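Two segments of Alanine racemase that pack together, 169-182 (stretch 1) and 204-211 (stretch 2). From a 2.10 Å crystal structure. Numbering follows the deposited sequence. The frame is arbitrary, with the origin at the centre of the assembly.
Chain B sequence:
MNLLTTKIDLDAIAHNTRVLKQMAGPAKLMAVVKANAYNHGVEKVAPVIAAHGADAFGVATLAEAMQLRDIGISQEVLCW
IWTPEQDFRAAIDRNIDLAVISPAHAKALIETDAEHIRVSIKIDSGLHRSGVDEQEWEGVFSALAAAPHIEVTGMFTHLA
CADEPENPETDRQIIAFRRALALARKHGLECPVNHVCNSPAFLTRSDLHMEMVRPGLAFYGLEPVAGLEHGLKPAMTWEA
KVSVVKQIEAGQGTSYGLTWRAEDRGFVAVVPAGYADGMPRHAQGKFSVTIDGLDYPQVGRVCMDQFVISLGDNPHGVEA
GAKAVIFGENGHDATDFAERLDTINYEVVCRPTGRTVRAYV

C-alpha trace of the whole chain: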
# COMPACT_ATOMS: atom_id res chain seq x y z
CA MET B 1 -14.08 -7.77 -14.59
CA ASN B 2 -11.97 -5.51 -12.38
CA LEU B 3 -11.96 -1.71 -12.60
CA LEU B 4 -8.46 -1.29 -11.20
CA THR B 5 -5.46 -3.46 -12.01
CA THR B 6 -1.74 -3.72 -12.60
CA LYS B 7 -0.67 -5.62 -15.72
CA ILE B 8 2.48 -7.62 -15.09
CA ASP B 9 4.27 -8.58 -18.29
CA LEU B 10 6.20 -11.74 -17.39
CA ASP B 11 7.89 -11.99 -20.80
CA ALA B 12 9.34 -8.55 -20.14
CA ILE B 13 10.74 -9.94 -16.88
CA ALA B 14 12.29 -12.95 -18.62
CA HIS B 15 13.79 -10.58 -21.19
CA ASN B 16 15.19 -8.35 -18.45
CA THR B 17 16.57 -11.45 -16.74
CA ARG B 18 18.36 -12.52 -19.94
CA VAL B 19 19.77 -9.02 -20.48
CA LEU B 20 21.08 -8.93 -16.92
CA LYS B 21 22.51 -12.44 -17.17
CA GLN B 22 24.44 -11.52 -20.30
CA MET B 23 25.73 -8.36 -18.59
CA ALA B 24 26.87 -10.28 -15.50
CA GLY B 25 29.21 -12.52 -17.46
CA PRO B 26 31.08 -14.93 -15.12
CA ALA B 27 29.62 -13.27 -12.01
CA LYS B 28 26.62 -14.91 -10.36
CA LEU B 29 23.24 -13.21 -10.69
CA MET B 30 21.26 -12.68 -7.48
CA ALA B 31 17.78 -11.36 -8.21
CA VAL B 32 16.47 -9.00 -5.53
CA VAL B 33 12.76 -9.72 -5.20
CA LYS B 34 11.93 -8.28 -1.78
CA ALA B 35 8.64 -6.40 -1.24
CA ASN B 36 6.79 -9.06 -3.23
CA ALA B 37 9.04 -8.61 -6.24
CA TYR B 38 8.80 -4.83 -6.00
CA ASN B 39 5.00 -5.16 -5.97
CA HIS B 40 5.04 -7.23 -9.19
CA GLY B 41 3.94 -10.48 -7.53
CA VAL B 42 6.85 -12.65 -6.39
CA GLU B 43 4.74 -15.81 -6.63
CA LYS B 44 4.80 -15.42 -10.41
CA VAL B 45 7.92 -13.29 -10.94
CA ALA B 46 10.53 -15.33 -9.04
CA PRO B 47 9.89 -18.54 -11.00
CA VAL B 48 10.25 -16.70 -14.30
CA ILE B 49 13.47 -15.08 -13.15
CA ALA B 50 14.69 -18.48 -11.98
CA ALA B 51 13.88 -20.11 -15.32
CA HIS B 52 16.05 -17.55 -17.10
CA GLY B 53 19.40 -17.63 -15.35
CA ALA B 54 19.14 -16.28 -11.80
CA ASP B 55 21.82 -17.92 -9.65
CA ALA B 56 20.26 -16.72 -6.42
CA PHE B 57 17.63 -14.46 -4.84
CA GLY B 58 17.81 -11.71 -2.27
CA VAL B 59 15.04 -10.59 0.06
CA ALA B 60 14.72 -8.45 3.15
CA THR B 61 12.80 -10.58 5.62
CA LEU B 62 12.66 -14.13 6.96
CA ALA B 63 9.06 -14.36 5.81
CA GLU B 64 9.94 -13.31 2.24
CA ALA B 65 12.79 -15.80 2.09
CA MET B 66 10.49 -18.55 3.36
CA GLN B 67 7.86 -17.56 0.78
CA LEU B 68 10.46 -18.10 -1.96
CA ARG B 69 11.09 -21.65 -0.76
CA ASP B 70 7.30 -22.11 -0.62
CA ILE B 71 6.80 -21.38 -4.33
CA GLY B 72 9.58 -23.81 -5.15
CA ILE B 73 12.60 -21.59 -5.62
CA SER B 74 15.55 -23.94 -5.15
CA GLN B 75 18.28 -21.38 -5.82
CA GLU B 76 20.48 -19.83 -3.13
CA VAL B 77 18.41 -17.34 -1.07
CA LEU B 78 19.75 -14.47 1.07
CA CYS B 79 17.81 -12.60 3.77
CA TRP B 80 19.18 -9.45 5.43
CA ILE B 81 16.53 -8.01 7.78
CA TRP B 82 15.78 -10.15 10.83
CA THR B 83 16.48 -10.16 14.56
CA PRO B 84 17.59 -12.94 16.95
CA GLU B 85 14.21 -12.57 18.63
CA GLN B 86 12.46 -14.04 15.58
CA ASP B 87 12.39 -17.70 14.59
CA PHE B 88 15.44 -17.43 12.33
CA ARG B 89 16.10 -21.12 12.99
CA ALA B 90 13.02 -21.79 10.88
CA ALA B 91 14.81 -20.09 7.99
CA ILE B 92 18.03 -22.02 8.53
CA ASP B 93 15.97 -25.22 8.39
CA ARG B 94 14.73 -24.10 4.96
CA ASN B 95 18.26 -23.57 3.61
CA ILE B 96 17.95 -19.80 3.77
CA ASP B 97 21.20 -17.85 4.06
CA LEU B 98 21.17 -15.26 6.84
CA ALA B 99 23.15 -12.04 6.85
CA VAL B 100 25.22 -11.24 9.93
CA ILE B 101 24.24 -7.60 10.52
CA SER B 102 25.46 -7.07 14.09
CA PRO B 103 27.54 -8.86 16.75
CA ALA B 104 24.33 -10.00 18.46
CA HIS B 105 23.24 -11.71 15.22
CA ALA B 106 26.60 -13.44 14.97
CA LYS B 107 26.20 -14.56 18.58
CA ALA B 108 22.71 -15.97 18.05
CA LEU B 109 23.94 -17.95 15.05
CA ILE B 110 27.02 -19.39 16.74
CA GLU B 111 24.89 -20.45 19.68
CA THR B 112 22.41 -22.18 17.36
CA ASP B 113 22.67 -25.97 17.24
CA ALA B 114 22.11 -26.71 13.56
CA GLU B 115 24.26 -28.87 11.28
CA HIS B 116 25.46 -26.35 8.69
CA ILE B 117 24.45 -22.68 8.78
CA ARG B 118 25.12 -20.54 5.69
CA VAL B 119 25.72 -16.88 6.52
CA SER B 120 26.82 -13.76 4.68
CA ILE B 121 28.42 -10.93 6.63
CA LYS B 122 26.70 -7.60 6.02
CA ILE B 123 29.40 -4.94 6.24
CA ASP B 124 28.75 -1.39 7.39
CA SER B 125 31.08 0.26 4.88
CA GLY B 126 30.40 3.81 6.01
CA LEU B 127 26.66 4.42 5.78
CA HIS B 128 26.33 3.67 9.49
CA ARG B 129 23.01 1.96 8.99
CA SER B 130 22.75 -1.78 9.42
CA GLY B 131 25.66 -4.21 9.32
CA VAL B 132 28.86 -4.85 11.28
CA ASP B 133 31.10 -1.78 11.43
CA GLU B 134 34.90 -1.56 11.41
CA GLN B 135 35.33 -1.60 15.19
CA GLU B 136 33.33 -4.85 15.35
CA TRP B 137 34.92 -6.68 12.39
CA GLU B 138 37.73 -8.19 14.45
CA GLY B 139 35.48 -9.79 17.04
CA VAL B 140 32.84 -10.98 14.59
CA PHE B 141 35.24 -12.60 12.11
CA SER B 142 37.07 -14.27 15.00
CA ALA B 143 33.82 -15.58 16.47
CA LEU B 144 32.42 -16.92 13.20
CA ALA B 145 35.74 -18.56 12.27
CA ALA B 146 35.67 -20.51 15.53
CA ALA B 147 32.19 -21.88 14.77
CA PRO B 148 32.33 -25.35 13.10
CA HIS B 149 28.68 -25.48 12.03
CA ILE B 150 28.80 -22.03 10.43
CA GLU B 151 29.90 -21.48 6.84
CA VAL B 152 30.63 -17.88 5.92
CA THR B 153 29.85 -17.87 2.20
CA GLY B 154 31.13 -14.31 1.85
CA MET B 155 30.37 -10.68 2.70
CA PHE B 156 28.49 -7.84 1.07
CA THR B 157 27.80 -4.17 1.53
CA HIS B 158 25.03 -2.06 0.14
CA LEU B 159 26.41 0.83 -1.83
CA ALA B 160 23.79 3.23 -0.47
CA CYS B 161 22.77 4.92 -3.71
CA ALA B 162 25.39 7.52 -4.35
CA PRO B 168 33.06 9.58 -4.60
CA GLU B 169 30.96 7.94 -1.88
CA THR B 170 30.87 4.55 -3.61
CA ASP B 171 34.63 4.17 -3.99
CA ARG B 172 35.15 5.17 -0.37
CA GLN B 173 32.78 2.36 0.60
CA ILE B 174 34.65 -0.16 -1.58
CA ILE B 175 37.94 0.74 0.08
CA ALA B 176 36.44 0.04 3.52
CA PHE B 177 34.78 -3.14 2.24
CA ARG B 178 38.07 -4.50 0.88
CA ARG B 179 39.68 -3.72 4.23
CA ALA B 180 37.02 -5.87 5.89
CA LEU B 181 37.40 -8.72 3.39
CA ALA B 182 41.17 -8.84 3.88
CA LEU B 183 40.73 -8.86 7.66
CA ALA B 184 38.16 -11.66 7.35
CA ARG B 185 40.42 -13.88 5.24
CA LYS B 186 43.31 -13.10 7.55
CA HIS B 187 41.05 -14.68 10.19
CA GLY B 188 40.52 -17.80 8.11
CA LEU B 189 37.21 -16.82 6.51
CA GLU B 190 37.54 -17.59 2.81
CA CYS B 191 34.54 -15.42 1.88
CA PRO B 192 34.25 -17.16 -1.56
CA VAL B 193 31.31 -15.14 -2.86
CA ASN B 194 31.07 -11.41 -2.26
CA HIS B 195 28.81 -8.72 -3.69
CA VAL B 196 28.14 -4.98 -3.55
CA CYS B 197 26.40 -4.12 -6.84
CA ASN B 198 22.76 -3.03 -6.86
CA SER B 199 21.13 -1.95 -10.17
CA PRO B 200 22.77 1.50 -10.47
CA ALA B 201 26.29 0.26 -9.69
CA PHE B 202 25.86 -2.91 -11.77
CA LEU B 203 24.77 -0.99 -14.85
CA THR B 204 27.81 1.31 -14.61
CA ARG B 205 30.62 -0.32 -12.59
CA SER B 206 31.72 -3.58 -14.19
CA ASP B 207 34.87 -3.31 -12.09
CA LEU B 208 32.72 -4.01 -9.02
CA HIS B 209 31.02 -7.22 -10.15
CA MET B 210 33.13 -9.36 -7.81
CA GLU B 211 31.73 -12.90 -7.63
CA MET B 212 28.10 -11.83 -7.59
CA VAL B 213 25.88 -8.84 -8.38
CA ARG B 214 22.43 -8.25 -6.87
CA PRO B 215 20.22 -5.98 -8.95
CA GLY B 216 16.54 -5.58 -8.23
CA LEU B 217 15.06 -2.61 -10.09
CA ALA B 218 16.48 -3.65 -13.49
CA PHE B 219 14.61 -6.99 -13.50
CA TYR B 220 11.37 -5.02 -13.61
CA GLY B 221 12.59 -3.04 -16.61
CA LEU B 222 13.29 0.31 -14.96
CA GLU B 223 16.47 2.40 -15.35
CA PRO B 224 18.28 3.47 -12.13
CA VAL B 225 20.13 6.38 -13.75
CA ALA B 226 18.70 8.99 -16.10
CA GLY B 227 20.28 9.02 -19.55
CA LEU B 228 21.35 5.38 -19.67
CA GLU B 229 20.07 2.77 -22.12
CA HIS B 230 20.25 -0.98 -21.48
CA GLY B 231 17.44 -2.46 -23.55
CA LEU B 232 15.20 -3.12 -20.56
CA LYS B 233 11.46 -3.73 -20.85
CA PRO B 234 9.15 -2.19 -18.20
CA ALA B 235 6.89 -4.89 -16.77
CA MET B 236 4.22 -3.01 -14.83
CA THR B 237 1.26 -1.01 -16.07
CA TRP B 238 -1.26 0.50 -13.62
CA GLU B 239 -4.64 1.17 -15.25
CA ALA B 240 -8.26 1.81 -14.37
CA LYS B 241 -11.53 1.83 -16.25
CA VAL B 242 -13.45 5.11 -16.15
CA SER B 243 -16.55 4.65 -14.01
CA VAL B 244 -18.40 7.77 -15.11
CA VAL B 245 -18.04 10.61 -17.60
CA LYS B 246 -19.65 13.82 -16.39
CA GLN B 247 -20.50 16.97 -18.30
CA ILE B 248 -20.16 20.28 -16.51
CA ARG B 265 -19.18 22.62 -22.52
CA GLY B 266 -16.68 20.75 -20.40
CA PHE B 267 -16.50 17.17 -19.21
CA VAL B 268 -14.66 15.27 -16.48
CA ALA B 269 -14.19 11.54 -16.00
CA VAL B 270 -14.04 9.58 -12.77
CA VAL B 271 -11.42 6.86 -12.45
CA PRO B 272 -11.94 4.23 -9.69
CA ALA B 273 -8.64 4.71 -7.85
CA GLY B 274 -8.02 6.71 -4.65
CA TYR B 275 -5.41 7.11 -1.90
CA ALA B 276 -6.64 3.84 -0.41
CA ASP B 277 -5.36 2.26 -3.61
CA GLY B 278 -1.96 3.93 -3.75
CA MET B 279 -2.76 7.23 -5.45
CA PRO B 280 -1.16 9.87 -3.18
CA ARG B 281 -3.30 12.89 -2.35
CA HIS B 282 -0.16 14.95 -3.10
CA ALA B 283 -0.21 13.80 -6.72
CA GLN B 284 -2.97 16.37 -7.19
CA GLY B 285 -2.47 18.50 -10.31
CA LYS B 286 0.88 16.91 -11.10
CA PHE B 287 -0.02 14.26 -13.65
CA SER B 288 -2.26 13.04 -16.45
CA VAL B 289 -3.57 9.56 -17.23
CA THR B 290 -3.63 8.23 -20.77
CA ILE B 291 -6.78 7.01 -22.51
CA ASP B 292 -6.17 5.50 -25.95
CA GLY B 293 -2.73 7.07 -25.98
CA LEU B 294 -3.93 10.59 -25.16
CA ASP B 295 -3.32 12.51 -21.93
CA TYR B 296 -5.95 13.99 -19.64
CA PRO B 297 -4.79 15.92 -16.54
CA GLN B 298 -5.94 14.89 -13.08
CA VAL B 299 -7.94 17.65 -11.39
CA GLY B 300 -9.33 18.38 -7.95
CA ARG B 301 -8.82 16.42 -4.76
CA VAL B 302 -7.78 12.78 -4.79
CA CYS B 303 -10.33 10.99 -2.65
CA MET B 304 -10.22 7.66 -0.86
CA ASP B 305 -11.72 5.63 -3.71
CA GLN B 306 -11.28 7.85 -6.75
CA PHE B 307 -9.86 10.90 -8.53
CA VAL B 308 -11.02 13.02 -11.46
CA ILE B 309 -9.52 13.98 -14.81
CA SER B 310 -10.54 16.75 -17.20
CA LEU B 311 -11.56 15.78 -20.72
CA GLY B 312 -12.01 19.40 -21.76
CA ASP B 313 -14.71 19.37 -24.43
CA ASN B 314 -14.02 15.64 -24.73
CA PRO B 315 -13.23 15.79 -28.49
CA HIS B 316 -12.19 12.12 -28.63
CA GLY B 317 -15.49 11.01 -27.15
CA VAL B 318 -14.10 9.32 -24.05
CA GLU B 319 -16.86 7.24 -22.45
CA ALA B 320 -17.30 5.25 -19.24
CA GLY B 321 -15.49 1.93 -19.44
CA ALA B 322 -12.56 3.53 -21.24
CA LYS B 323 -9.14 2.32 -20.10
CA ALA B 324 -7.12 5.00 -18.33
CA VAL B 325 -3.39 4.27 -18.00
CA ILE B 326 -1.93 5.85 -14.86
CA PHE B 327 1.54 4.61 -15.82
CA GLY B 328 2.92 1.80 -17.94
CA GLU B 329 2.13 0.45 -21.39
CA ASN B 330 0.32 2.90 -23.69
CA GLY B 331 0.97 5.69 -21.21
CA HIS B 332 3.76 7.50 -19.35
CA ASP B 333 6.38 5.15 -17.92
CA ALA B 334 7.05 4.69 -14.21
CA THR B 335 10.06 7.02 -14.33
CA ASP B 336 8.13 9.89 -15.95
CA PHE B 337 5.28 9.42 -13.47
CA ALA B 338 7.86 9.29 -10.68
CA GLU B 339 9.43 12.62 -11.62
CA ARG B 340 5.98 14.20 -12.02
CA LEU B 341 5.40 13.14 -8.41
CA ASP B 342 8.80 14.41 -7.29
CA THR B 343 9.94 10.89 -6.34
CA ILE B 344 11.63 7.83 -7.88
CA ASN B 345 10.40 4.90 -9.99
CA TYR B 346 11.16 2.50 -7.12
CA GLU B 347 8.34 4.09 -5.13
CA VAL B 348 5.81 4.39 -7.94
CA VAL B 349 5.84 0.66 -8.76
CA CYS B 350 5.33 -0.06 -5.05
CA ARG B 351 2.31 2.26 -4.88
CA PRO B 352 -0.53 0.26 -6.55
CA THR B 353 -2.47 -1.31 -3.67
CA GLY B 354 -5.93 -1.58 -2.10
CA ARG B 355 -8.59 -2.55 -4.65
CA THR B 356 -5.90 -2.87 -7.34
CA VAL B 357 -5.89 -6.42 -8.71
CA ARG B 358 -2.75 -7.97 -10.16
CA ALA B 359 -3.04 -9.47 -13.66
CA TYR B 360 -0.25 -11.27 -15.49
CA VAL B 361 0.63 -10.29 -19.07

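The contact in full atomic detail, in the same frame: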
# COMPACT_ATOMS: atom_id res chain seq x y z
N GLU B 169 31.46 8.73 -3.00
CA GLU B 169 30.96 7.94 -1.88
C GLU B 169 31.17 6.44 -2.09
O GLU B 169 31.69 5.74 -1.22
CB GLU B 169 29.46 8.22 -1.69
CG GLU B 169 28.78 7.35 -0.66
CD GLU B 169 29.14 7.72 0.76
OE1 GLU B 169 30.32 7.54 1.15
OE2 GLU B 169 28.25 8.20 1.50
N THR B 170 30.76 5.95 -3.26
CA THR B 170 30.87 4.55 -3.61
C THR B 170 32.28 3.99 -3.46
O THR B 170 32.49 2.98 -2.79
CB THR B 170 30.40 4.30 -5.05
OG1 THR B 170 29.00 4.60 -5.13
CG2 THR B 170 30.63 2.86 -5.45
N ASP B 171 33.26 4.64 -4.08
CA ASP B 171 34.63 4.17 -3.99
C ASP B 171 35.16 4.18 -2.57
O ASP B 171 35.98 3.33 -2.21
CB ASP B 171 35.53 5.00 -4.91
CG ASP B 171 35.53 4.49 -6.34
OD1 ASP B 171 34.45 4.10 -6.83
OD2 ASP B 171 36.60 4.47 -6.98
N ARG B 172 34.70 5.12 -1.76
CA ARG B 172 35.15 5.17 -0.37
C ARG B 172 34.62 3.94 0.35
O ARG B 172 35.29 3.36 1.20
CB ARG B 172 34.66 6.45 0.31
CG ARG B 172 35.24 6.65 1.71
CD ARG B 172 36.77 6.71 1.66
NE ARG B 172 37.23 7.83 0.85
CZ ARG B 172 37.15 9.11 1.22
NH1 ARG B 172 36.62 9.43 2.40
NH2 ARG B 172 37.58 10.07 0.41
N GLN B 173 33.40 3.53 -0.00
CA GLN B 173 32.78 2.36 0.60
C GLN B 173 33.53 1.08 0.19
O GLN B 173 33.74 0.19 1.02
CB GLN B 173 31.32 2.23 0.17
CG GLN B 173 30.38 3.26 0.79
CD GLN B 173 28.92 2.87 0.62
OE1 GLN B 173 28.43 1.95 1.28
NE2 GLN B 173 28.23 3.56 -0.27
N ILE B 174 33.93 1.01 -1.08
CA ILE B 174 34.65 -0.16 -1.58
C ILE B 174 35.98 -0.31 -0.86
O ILE B 174 36.39 -1.42 -0.54
CB ILE B 174 34.90 -0.07 -3.10
CG1 ILE B 174 33.56 -0.11 -3.85
CG2 ILE B 174 35.76 -1.25 -3.57
CD1 ILE B 174 32.78 -1.36 -3.57
N ILE B 175 36.66 0.80 -0.62
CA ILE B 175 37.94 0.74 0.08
C ILE B 175 37.73 0.09 1.46
O ILE B 175 38.45 -0.82 1.83
CB ILE B 175 38.56 2.14 0.28
CG1 ILE B 175 39.04 2.68 -1.06
CG2 ILE B 175 39.72 2.06 1.25
CD1 ILE B 175 39.64 4.08 -0.98
N ALA B 176 36.74 0.58 2.20
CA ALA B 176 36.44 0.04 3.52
C ALA B 176 36.01 -1.43 3.45
O ALA B 176 36.36 -2.23 4.31
CB ALA B 176 35.36 0.87 4.19
N PHE B 177 35.25 -1.77 2.42
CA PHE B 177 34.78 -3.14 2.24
C PHE B 177 35.95 -4.09 2.00
O PHE B 177 35.99 -5.18 2.56
CB PHE B 177 33.81 -3.21 1.05
CG PHE B 177 33.21 -4.57 0.81
CD1 PHE B 177 32.35 -5.15 1.73
CD2 PHE B 177 33.48 -5.27 -0.36
CE1 PHE B 177 31.77 -6.39 1.50
CE2 PHE B 177 32.90 -6.50 -0.61
CZ PHE B 177 32.04 -7.06 0.32
N ARG B 178 36.90 -3.67 1.18
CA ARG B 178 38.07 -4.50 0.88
C ARG B 178 38.95 -4.66 2.11
O ARG B 178 39.67 -5.65 2.25
CB ARG B 178 38.85 -3.89 -0.28
CG ARG B 178 38.11 -4.02 -1.60
CD ARG B 178 38.80 -3.28 -2.73
NE ARG B 178 38.08 -3.52 -3.98
CZ ARG B 178 38.35 -2.90 -5.13
NH1 ARG B 178 39.32 -2.00 -5.19
NH2 ARG B 178 37.64 -3.18 -6.21
N ARG B 179 38.90 -3.68 3.00
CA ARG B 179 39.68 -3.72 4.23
C ARG B 179 39.07 -4.81 5.11
O ARG B 179 39.78 -5.57 5.76
CB ARG B 179 39.61 -2.35 4.91
CG ARG B 179 40.38 -2.22 6.20
CD ARG B 179 40.68 -0.75 6.48
NE ARG B 179 39.48 0.06 6.61
CZ ARG B 179 39.31 1.25 6.03
NH1 ARG B 179 40.28 1.77 5.29
NH2 ARG B 179 38.18 1.91 6.20
N ALA B 180 37.74 -4.88 5.11
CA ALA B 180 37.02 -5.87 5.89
C ALA B 180 37.26 -7.28 5.35
O ALA B 180 37.51 -8.21 6.11
CB ALA B 180 35.53 -5.55 5.88
N LEU B 181 37.19 -7.42 4.03
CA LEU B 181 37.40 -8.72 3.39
C LEU B 181 38.79 -9.28 3.66
O LEU B 181 38.96 -10.48 3.89
CB LEU B 181 37.15 -8.60 1.88
CG LEU B 181 37.21 -9.88 1.05
CD1 LEU B 181 36.25 -10.92 1.61
CD2 LEU B 181 36.86 -9.57 -0.40
N ALA B 182 39.80 -8.41 3.63
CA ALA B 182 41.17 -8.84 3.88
C ALA B 182 41.32 -9.28 5.33
O ALA B 182 41.99 -10.28 5.62
CB ALA B 182 42.14 -7.70 3.57
N THR B 204 26.79 0.29 -14.34
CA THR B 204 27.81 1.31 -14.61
C THR B 204 29.20 1.03 -14.04
O THR B 204 30.15 1.74 -14.36
CB THR B 204 27.36 2.69 -14.08
OG1 THR B 204 28.35 3.67 -14.43
CG2 THR B 204 27.21 2.66 -12.57
N ARG B 205 29.33 0.02 -13.19
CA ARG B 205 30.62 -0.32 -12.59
C ARG B 205 30.93 -1.80 -12.75
O ARG B 205 30.74 -2.59 -11.82
CB ARG B 205 30.62 0.04 -11.10
CG ARG B 205 30.56 1.53 -10.80
CD ARG B 205 31.82 2.23 -11.28
NE ARG B 205 33.00 1.85 -10.50
CZ ARG B 205 33.29 2.32 -9.29
NH1 ARG B 205 32.49 3.20 -8.70
NH2 ARG B 205 34.39 1.92 -8.67
N SER B 206 31.40 -2.18 -13.93
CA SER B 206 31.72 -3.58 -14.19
C SER B 206 32.93 -4.00 -13.36
O SER B 206 33.16 -5.19 -13.14
CB SER B 206 32.01 -3.79 -15.67
OG SER B 206 32.29 -5.16 -15.94
N ASP B 207 33.69 -3.02 -12.90
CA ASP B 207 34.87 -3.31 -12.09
C ASP B 207 34.47 -3.74 -10.68
O ASP B 207 35.32 -4.16 -9.90
CB ASP B 207 35.78 -2.08 -12.01
CG ASP B 207 35.07 -0.86 -11.45
OD1 ASP B 207 35.75 -0.03 -10.82
OD2 ASP B 207 33.84 -0.73 -11.64
N LEU B 208 33.18 -3.64 -10.36
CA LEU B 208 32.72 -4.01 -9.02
C LEU B 208 31.84 -5.26 -9.00
O LEU B 208 31.18 -5.54 -8.01
CB LEU B 208 31.95 -2.84 -8.39
CG LEU B 208 32.72 -1.52 -8.28
CD1 LEU B 208 31.80 -0.44 -7.70
CD2 LEU B 208 33.94 -1.72 -7.40
N HIS B 209 31.84 -6.02 -10.09
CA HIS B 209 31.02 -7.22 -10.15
C HIS B 209 31.39 -8.28 -9.11
O HIS B 209 30.52 -8.99 -8.61
CB HIS B 209 31.09 -7.86 -11.54
CG HIS B 209 30.35 -7.09 -12.59
ND1 HIS B 209 29.64 -5.94 -12.31
CD2 HIS B 209 30.19 -7.31 -13.92
CE1 HIS B 209 29.08 -5.49 -13.41
NE2 HIS B 209 29.40 -6.30 -14.40
N MET B 210 32.68 -8.38 -8.79
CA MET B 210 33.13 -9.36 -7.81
C MET B 210 32.61 -10.73 -8.23
O MET B 210 32.56 -11.02 -9.42
CB MET B 210 32.62 -8.98 -6.42
CG MET B 210 33.03 -7.59 -6.01
SD MET B 210 32.71 -7.23 -4.29
CE MET B 210 34.15 -7.98 -3.53
N GLU B 211 32.23 -11.57 -7.28
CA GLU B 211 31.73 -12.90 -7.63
C GLU B 211 30.23 -12.92 -7.89
O GLU B 211 29.70 -13.85 -8.49
CB GLU B 211 32.05 -13.92 -6.53
CG GLU B 211 33.52 -14.19 -6.28
CD GLU B 211 34.18 -13.12 -5.44
OE1 GLU B 211 33.46 -12.38 -4.73
OE2 GLU B 211 35.43 -13.02 -5.47

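The contact between these two segments of alanine racemase is a small packing, made almost entirely by side chains, of a mostly irregular segment with a short 3-10 turn against one face of a helix, apolar along most of its length and fastened at one end by a buttressed salt bridge. It illustrates a general principle: a mostly irregular segment can dock on a helix by sending a few side chains, spaced along its course, to the residues that recur on one helical face.

Residues 169-182 form a regular helix, its backbone held by i to i+4 hydrogen bonds such as Ile-174 N to Thr-170 O (3.0 Å) and Leu-181 N to Phe-177 O (2.9 Å). Its main-chain groups are largely engaged in this way, and it meets the second stretch with side chains. Thr-170, Ile-174, Phe-177 and Leu-181, spaced three or four apart, all direct their CA-to-CB bonds toward the second stretch. The two stretches advance in the same sense, Thr-170 lying nearest Arg-205, Ile-174 nearest Leu-208 and Arg-178 nearest Met-210, yet the CA atoms of Ile-174 and Leu-208 remain 8.6 Å apart. Side chains fill that gap, and the buried surface totals only 321 Å².

The polar fastening lies at the start of the helix. Asp-171 OD1 accepts hydrogen bonds from both Arg-205 NH1 and Arg-205 NH2, each at 2.9 Å, and approaches the guanidinium at its edge, near its plane, where the N-H groups point. Opposite charges reinforce these bonds as a salt bridge. Within the second stretch, Asp-207 engages the same guanidinium, with Arg-205 NE donating to Asp-207 OD2 at 2.9 Å and Arg-205 NH2 to Asp-207 OD1 at 3.2 Å. Two carboxylates thus hold one arginine, whose chi1, chi2 and chi3 are all m. Leu-208 N hydrogen-bonds to Arg-205 O (3.0 Å) in a tight turn, and Leu-208 points its CA-to-CB bond toward the helix.

Beyond the salt bridge the chemistry becomes apolar. Leu-208 reaches Ile-174, with CD2 3.9 Å from Ile-174 CG1, and its CD1 lies 4.2 Å from Thr-170 CG2. Arg-178, its side chain extended beyond CB, reaches out from the helix and brings NH2 to 4.2 Å from Leu-208 CD2, a contact without a hydrogen bond. Met-210 closes the far end: its CE meets Phe-177 CE2 at 3.5 Å, at the ring edge, and lies 4.4 Å from Leu-181 CD2. Its SD sits 5.1 Å from the centroid of the Phe-177 ring, an oblique sulfur-aromatic approach that adds to the dispersion contact of the methyl.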